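Glyoxalase/Bleomycin resistance protein/dioxygenase domain (PDB 2RK0) is of uncharacterised activity but probably binds a small molecule or a metal ion, perhaps as an enzyme, as relatives in the glyoxalase superfamily do. Local coordinates at residues T84-L89 with W110-R115; L27-L32 with I53-H58. All coordinates share one frame; numbering follows the deposited sequence.

Interaction 1 (T84-L89 with W110-R115); sequences TDLDVL and WILAFR
L86 and L89, one helical turn apart, meet L112 and the root of W110 through apolar side-chain contacts, with one backbone oxygen of the helix also touched. The methyl CD2 of L112 settles between two parts of the helix: it lies 3.5 Å from L89 CB, closer than usual van der Waals contact, and 3.7 Å from the backbone atom L86 O. L86 reaches back toward the strand with both branches. Its CD1 comes to 3.8 Å from W110 CB, the two side chains crossing at about a right angle, while its CD2 stands 4.0 Å from L112 CB as the L86 and L112 side chains slide past each other in opposite directions. L112 CG is anti to the backbone N (chi1 174°), which lets the CD2 branch reach the helix. W110 begins in the same direction, but its indole then leads away, leaving CB to do the touching; its side chain also packs on M83 and R128.

The helix runs nearly along the strand, the segment axes 9.6 Å apart and 22° from parallel. A124 of the adjacent strand 121-127 supports both L86 and L89. Beyond L89 lie I26 and L27, while F114, further along the strand, packs on L93 and W22. D85 OD2 accepts hydrogen bonds from S82 N, just before the helix, and S2 N of the second subunit. With no hydrogen bond or charge pair across it, this buried helix-on-sheet contact rests on shape and exclusion of water, and the tight L112 CD2 to L89 CB pair probably helps limit how closely the helix can approach.

Interaction 2 (L27-L32 with I53-H58); sequences LDWKEL and IVLREH
W29 presents its indole edge to I53 and one of its faces to L55. The edge carries the polar part: NE1 donates to I53 O at 3.0 Å, with an N-H...O angle of 158°. The oxygen lies close to the indole plane, and the donor stands 28° off the plane of the carbonyl, so the bond comes in somewhat from one side of the peptide. Beside it, W29 CD1 rests 4.0 Å from I53 CB, the two side chains crossing obliquely. The six-membered ring is met differently. L55 arrives from the opposite direction and sets its CD1 over the face, 4.1 Å from the ring centroid and near the ring normal, a CH-pi contact. Across the ring, the backbone atom E31 N lies 4.0 Å above the other face, displaced toward the rim. W29 CG is anti to the backbone N (chi1 174°), which extends the indole across to the second segment. Together the bond at the edge and the methyl over the face help set the reach and rotation of the indole, and the buried N-H is satisfied by a main-chain carbonyl.

W29 sits in the loop just before strand 30-36, which is not next to strand 52-58 in the sheet; strand 40-46 runs between them, and W29 touches its A43. Just before W29, D28 has left-handed backbone angles after helix 16-27 and forms a salt bridge with R92 of helix 83-96. Helix 16-27 packs over the same side of the sheet, with C20 and Y23 against W29 and L16 and S19 against L55, so the indole is held between helix 16-27 and the sheet, reaching over strand 40-46 to strand 52-58.

Overall arrangement
Interaction 2 (27-32 with 53-58) closes before interaction 1 (84-89 with 110-115) opens, and their centres lie about 19 Å apart, on opposite sides of the chain's centre. Each belongs to a different mixed four-stranded sheet with the same 1-4-3-2 strand order, the paired-module architecture of the vicinal oxygen chelate fold. Interaction 1 seats helix 83-96 on its sheet; interaction 2 ties the loop leading into strand 30-36 to the non-adjacent strand 52-58. They meet where L27 places CD2 3.6 Å from L89 CD2 and also reaches the ring of F114, so the apolar layers of the two sheets meet at L27, L89 and F114.

Interaction 1 (T84-L89 with W110-R115)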
loop_
_atom_site.group_PDB
_atom_site.type_symbol
_atom_site.label_atom_id
_atom_site.label_comp_id
_atom_site.label_asym_id
_atom_site.label_seq_id
_atom_site.Cartn_x
_atom_site.Cartn_y
_atom_site.Cartn_z
ATOM N N THR A 84 21.287 -9.894 1.057
ATOM C CA THR A 84 22.039 -8.907 0.292
ATOM C C THR A 84 21.140 -7.753 -0.130
ATOM O O THR A 84 21.575 -6.605 -0.157
ATOM C CB THR A 84 22.691 -9.541 -0.950
ATOM O OG1 THR A 84 23.710 -10.461 -0.527
ATOM C CG2 THR A 84 23.318 -8.474 -1.827
ATOM N N ASP A 85 19.886 -8.052 -0.452
ATOM C CA ASP A 85 18.952 -7.005 -0.831
ATOM C C ASP A 85 18.816 -6.006 0.324
ATOM O O ASP A 85 18.788 -4.794 0.109
ATOM C CB ASP A 85 17.580 -7.597 -1.162
ATOM C CG ASP A 85 17.583 -8.377 -2.461
ATOM O OD1 ASP A 85 18.196 -7.890 -3.436
ATOM O OD2 ASP A 85 16.961 -9.461 -2.508
ATOM N N LEU A 86 18.731 -6.521 1.544
ATOM C CA LEU A 86 18.604 -5.670 2.726
ATOM C C LEU A 86 19.893 -4.901 2.974
ATOM O O LEU A 86 19.864 -3.725 3.338
ATOM C CB LEU A 86 18.260 -6.523 3.959
ATOM C CG LEU A 86 16.881 -7.201 3.900
ATOM C CD1 LEU A 86 16.583 -7.909 5.212
ATOM C CD2 LEU A 86 15.808 -6.156 3.609
ATOM N N ASP A 87 21.024 -5.573 2.779
ATOM C CA ASP A 87 22.327 -4.950 2.984
ATOM C C ASP A 87 22.470 -3.772 2.036
ATOM O O ASP A 87 22.936 -2.709 2.426
ATOM C CB ASP A 87 23.466 -5.945 2.714
ATOM C CG ASP A 87 23.477 -7.114 3.683
ATOM O OD1 ASP A 87 22.813 -7.031 4.740
ATOM O OD2 ASP A 87 24.165 -8.117 3.385
ATOM N N VAL A 88 22.058 -3.971 0.788
ATOM C CA VAL A 88 22.152 -2.919 -0.212
ATOM C C VAL A 88 21.234 -1.746 0.133
ATOM O O VAL A 88 21.626 -0.579 0.008
ATOM C CB VAL A 88 21.810 -3.458 -1.621
ATOM C CG1 VAL A 88 21.780 -2.315 -2.628
ATOM C CG2 VAL A 88 22.846 -4.510 -2.045
ATOM N N LEU A 89 20.014 -2.051 0.569
ATOM C CA LEU A 89 19.067 -1.003 0.948
ATOM C C LEU A 89 19.642 -0.151 2.080
ATOM O O LEU A 89 19.584 1.075 2.036
ATOM C CB LEU A 89 17.740 -1.612 1.409
ATOM C CG LEU A 89 16.655 -1.859 0.367
ATOM C CD1 LEU A 89 15.507 -2.649 0.986
ATOM C CD2 LEU A 89 16.161 -0.522 -0.168
ATOM N N TRP A 110 13.563 -11.210 8.667
ATOM C CA TRP A 110 14.327 -9.991 8.921
ATOM C C TRP A 110 13.536 -8.832 8.324
ATOM O O TRP A 110 12.964 -8.956 7.238
ATOM C CB TRP A 110 15.701 -10.066 8.240
ATOM C CG TRP A 110 16.624 -11.081 8.833
ATOM C CD1 TRP A 110 17.635 -10.849 9.715
ATOM C CD2 TRP A 110 16.600 -12.496 8.609
ATOM N NE1 TRP A 110 18.247 -12.032 10.061
ATOM C CE2 TRP A 110 17.628 -13.060 9.398
ATOM C CE3 TRP A 110 15.803 -13.347 7.825
ATOM C CZ2 TRP A 110 17.890 -14.437 9.422
ATOM C CZ3 TRP A 110 16.062 -14.718 7.849
ATOM C CH2 TRP A 110 17.097 -15.248 8.648
ATOM N N ILE A 111 13.502 -7.711 9.031
ATOM C CA ILE A 111 12.779 -6.545 8.542
ATOM C C ILE A 111 13.651 -5.302 8.608
ATOM O O ILE A 111 14.382 -5.084 9.580
ATOM C CB ILE A 111 11.497 -6.284 9.367
ATOM C CG1 ILE A 111 10.542 -7.469 9.244
ATOM C CG2 ILE A 111 10.799 -5.018 8.872
ATOM C CD1 ILE A 111 9.310 -7.359 10.115
ATOM N N LEU A 112 13.572 -4.496 7.560
ATOM C CA LEU A 112 14.302 -3.240 7.493
ATOM C C LEU A 112 13.213 -2.180 7.399
ATOM O O LEU A 112 12.469 -2.137 6.420
ATOM C CB LEU A 112 15.192 -3.213 6.250
ATOM C CG LEU A 112 15.930 -1.913 5.924
ATOM C CD1 LEU A 112 16.718 -1.448 7.131
ATOM C CD2 LEU A 112 16.847 -2.141 4.722
ATOM N N ALA A 113 13.089 -1.347 8.427
ATOM C CA ALA A 113 12.062 -0.315 8.423
ATOM C C ALA A 113 12.678 1.024 8.044
ATOM O O ALA A 113 13.698 1.432 8.608
ATOM C CB ALA A 113 11.398 -0.235 9.808
ATOM N N PHE A 114 12.068 1.706 7.077
ATOM C CA PHE A 114 12.586 2.992 6.630
ATOM C C PHE A 114 11.475 3.936 6.173
ATOM O O PHE A 114 10.310 3.542 6.045
ATOM C CB PHE A 114 13.621 2.771 5.514
ATOM C CG PHE A 114 13.088 2.021 4.311
ATOM C CD1 PHE A 114 12.810 2.696 3.121
ATOM C CD2 PHE A 114 12.882 0.643 4.360
ATOM C CE1 PHE A 114 12.340 2.013 1.988
ATOM C CE2 PHE A 114 12.410 -0.057 3.238
ATOM C CZ PHE A 114 12.140 0.631 2.050
ATOM N N ARG A 115 11.839 5.190 5.933
ATOM C CA ARG A 115 10.870 6.194 5.512
ATOM C C ARG A 115 11.311 6.846 4.214
ATOM O O ARG A 115 12.503 6.950 3.947
ATOM C CB ARG A 115 10.751 7.283 6.577
ATOM C CG ARG A 115 10.477 6.775 7.969
ATOM C CD ARG A 115 9.038 6.379 8.128
ATOM N NE ARG A 115 8.747 5.985 9.501
ATOM C CZ ARG A 115 7.650 6.344 10.159
ATOM N NH1 ARG A 115 6.745 7.110 9.560
ATOM N NH2 ARG A 115 7.453 5.933 11.409
#

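Interaction 2 (L27-L32 with I53-H58)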
loop_
_atom_site.group_PDB
_atom_site.type_symbol
_atom_site.label_atom_id
_atom_site.label_comp_id
_atom_site.label_asym_id
_atom_site.label_seq_id
_atom_site.Cartn_x
_atom_site.Cartn_y
_atom_site.Cartn_z
ATOM N N LEU A 27 15.033 2.526 -4.335
ATOM C CA LEU A 27 14.419 1.264 -4.734
ATOM C C LEU A 27 14.542 0.916 -6.209
ATOM O O LEU A 27 13.901 -0.024 -6.676
ATOM C CB LEU A 27 12.938 1.272 -4.338
ATOM C CG LEU A 27 12.633 1.594 -2.873
ATOM C CD1 LEU A 27 11.131 1.779 -2.690
ATOM C CD2 LEU A 27 13.156 0.484 -1.977
ATOM N N ASP A 28 15.367 1.657 -6.940
ATOM C CA ASP A 28 15.533 1.400 -8.367
ATOM C C ASP A 28 14.208 1.522 -9.084
ATOM O O ASP A 28 13.957 0.844 -10.080
ATOM C CB ASP A 28 16.110 0.006 -8.621
ATOM C CG ASP A 28 17.543 -0.111 -8.165
ATOM O OD1 ASP A 28 18.327 0.802 -8.491
ATOM O OD2 ASP A 28 17.874 -1.109 -7.493
ATOM N N TRP A 29 13.346 2.376 -8.549
ATOM C CA TRP A 29 12.051 2.647 -9.160
ATOM C C TRP A 29 12.405 3.241 -10.515
ATOM O O TRP A 29 13.310 4.060 -10.602
ATOM C CB TRP A 29 11.311 3.694 -8.323
ATOM C CG TRP A 29 10.005 4.192 -8.885
ATOM C CD1 TRP A 29 8.787 3.571 -8.816
ATOM C CD2 TRP A 29 9.768 5.469 -9.491
ATOM N NE1 TRP A 29 7.809 4.388 -9.329
ATOM C CE2 TRP A 29 8.381 5.558 -9.748
ATOM C CE3 TRP A 29 10.592 6.548 -9.835
ATOM C CZ2 TRP A 29 7.797 6.691 -10.333
ATOM C CZ3 TRP A 29 10.012 7.672 -10.416
ATOM C CH2 TRP A 29 8.624 7.734 -10.657
ATOM N N LYS A 30 11.709 2.829 -11.568
ATOM C CA LYS A 30 11.977 3.372 -12.894
ATOM C C LYS A 30 10.742 4.073 -13.431
ATOM O O LYS A 30 9.707 3.447 -13.645
ATOM C CB LYS A 30 12.386 2.275 -13.875
ATOM C CG LYS A 30 12.584 2.809 -15.293
ATOM C CD LYS A 30 12.852 1.704 -16.298
ATOM C CE LYS A 30 12.960 2.274 -17.712
ATOM N NZ LYS A 30 13.149 1.219 -18.746
ATOM N N GLU A 31 10.865 5.373 -13.663
ATOM C CA GLU A 31 9.762 6.175 -14.172
ATOM C C GLU A 31 9.428 5.794 -15.612
ATOM O O GLU A 31 10.315 5.742 -16.462
ATOM C CB GLU A 31 10.136 7.656 -14.108
ATOM C CG GLU A 31 9.000 8.607 -14.424
ATOM C CD GLU A 31 9.451 10.063 -14.494
ATOM O OE1 GLU A 31 10.140 10.526 -13.560
ATOM O OE2 GLU A 31 9.107 10.742 -15.484
ATOM N N LEU A 32 8.153 5.524 -15.880
ATOM C CA LEU A 32 7.724 5.167 -17.227
ATOM C C LEU A 32 7.017 6.332 -17.910
ATOM O O LEU A 32 7.028 6.445 -19.134
ATOM C CB LEU A 32 6.789 3.956 -17.198
ATOM C CG LEU A 32 7.368 2.623 -16.717
ATOM C CD1 LEU A 32 6.386 1.517 -17.045
ATOM C CD2 LEU A 32 8.703 2.352 -17.393
ATOM N N ILE A 53 4.319 1.685 -8.905
ATOM C CA ILE A 53 4.107 2.709 -7.899
ATOM C C ILE A 53 3.930 4.049 -8.588
ATOM O O ILE A 53 4.780 4.480 -9.375
ATOM C CB ILE A 53 5.288 2.823 -6.920
ATOM C CG1 ILE A 53 5.393 1.549 -6.089
ATOM C CG2 ILE A 53 5.087 4.031 -6.002
ATOM C CD1 ILE A 53 6.517 1.573 -5.105
ATOM N N VAL A 54 2.815 4.702 -8.292
ATOM C CA VAL A 54 2.535 6.000 -8.873
ATOM C C VAL A 54 2.720 7.045 -7.780
ATOM O O VAL A 54 2.163 6.916 -6.693
ATOM C CB VAL A 54 1.089 6.084 -9.411
ATOM C CG1 VAL A 54 0.871 7.428 -10.096
ATOM C CG2 VAL A 54 0.821 4.924 -10.387
ATOM N N LEU A 55 3.537 8.055 -8.068
ATOM C CA LEU A 55 3.790 9.142 -7.128
ATOM C C LEU A 55 2.860 10.266 -7.558
ATOM O O LEU A 55 2.778 10.592 -8.741
ATOM C CB LEU A 55 5.254 9.584 -7.207
ATOM C CG LEU A 55 6.261 8.451 -6.960
ATOM C CD1 LEU A 55 7.695 8.956 -7.066
ATOM C CD2 LEU A 55 6.018 7.864 -5.586
ATOM N N ARG A 56 2.154 10.861 -6.605
ATOM C CA ARG A 56 1.210 11.909 -6.955
ATOM C C ARG A 56 1.282 13.149 -6.059
ATOM O O ARG A 56 1.171 13.060 -4.835
ATOM C CB ARG A 56 -0.200 11.312 -6.934
ATOM C CG ARG A 56 -1.274 12.170 -7.565
ATOM C CD ARG A 56 -2.552 11.360 -7.753
ATOM N NE ARG A 56 -2.392 10.319 -8.765
ATOM C CZ ARG A 56 -2.559 10.514 -10.071
ATOM N NH1 ARG A 56 -2.900 11.711 -10.532
ATOM N NH2 ARG A 56 -2.380 9.516 -10.921
ATOM N N GLU A 57 1.473 14.304 -6.685
ATOM C CA GLU A 57 1.537 15.560 -5.952
ATOM C C GLU A 57 0.238 16.318 -6.187
ATOM O O GLU A 57 -0.124 16.589 -7.328
ATOM C CB GLU A 57 2.704 16.417 -6.430
ATOM C CG GLU A 57 2.989 17.601 -5.518
ATOM C CD GLU A 57 4.006 18.567 -6.101
ATOM O OE1 GLU A 57 4.960 18.103 -6.763
ATOM O OE2 GLU A 57 3.858 19.787 -5.882
ATOM N N HIS A 58 -0.456 16.652 -5.099
ATOM C CA HIS A 58 -1.716 17.385 -5.157
ATOM C C HIS A 58 -1.457 18.893 -5.084
ATOM O O HIS A 58 -0.748 19.361 -4.194
ATOM C CB HIS A 58 -2.613 16.946 -3.993
ATOM C CG HIS A 58 -3.061 15.518 -4.082
ATOM N ND1 HIS A 58 -4.315 15.159 -4.528
ATOM C CD2 HIS A 58 -2.410 14.361 -3.821
ATOM C CE1 HIS A 58 -4.416 13.843 -4.538
ATOM N NE2 HIS A 58 -3.275 13.335 -4.114
#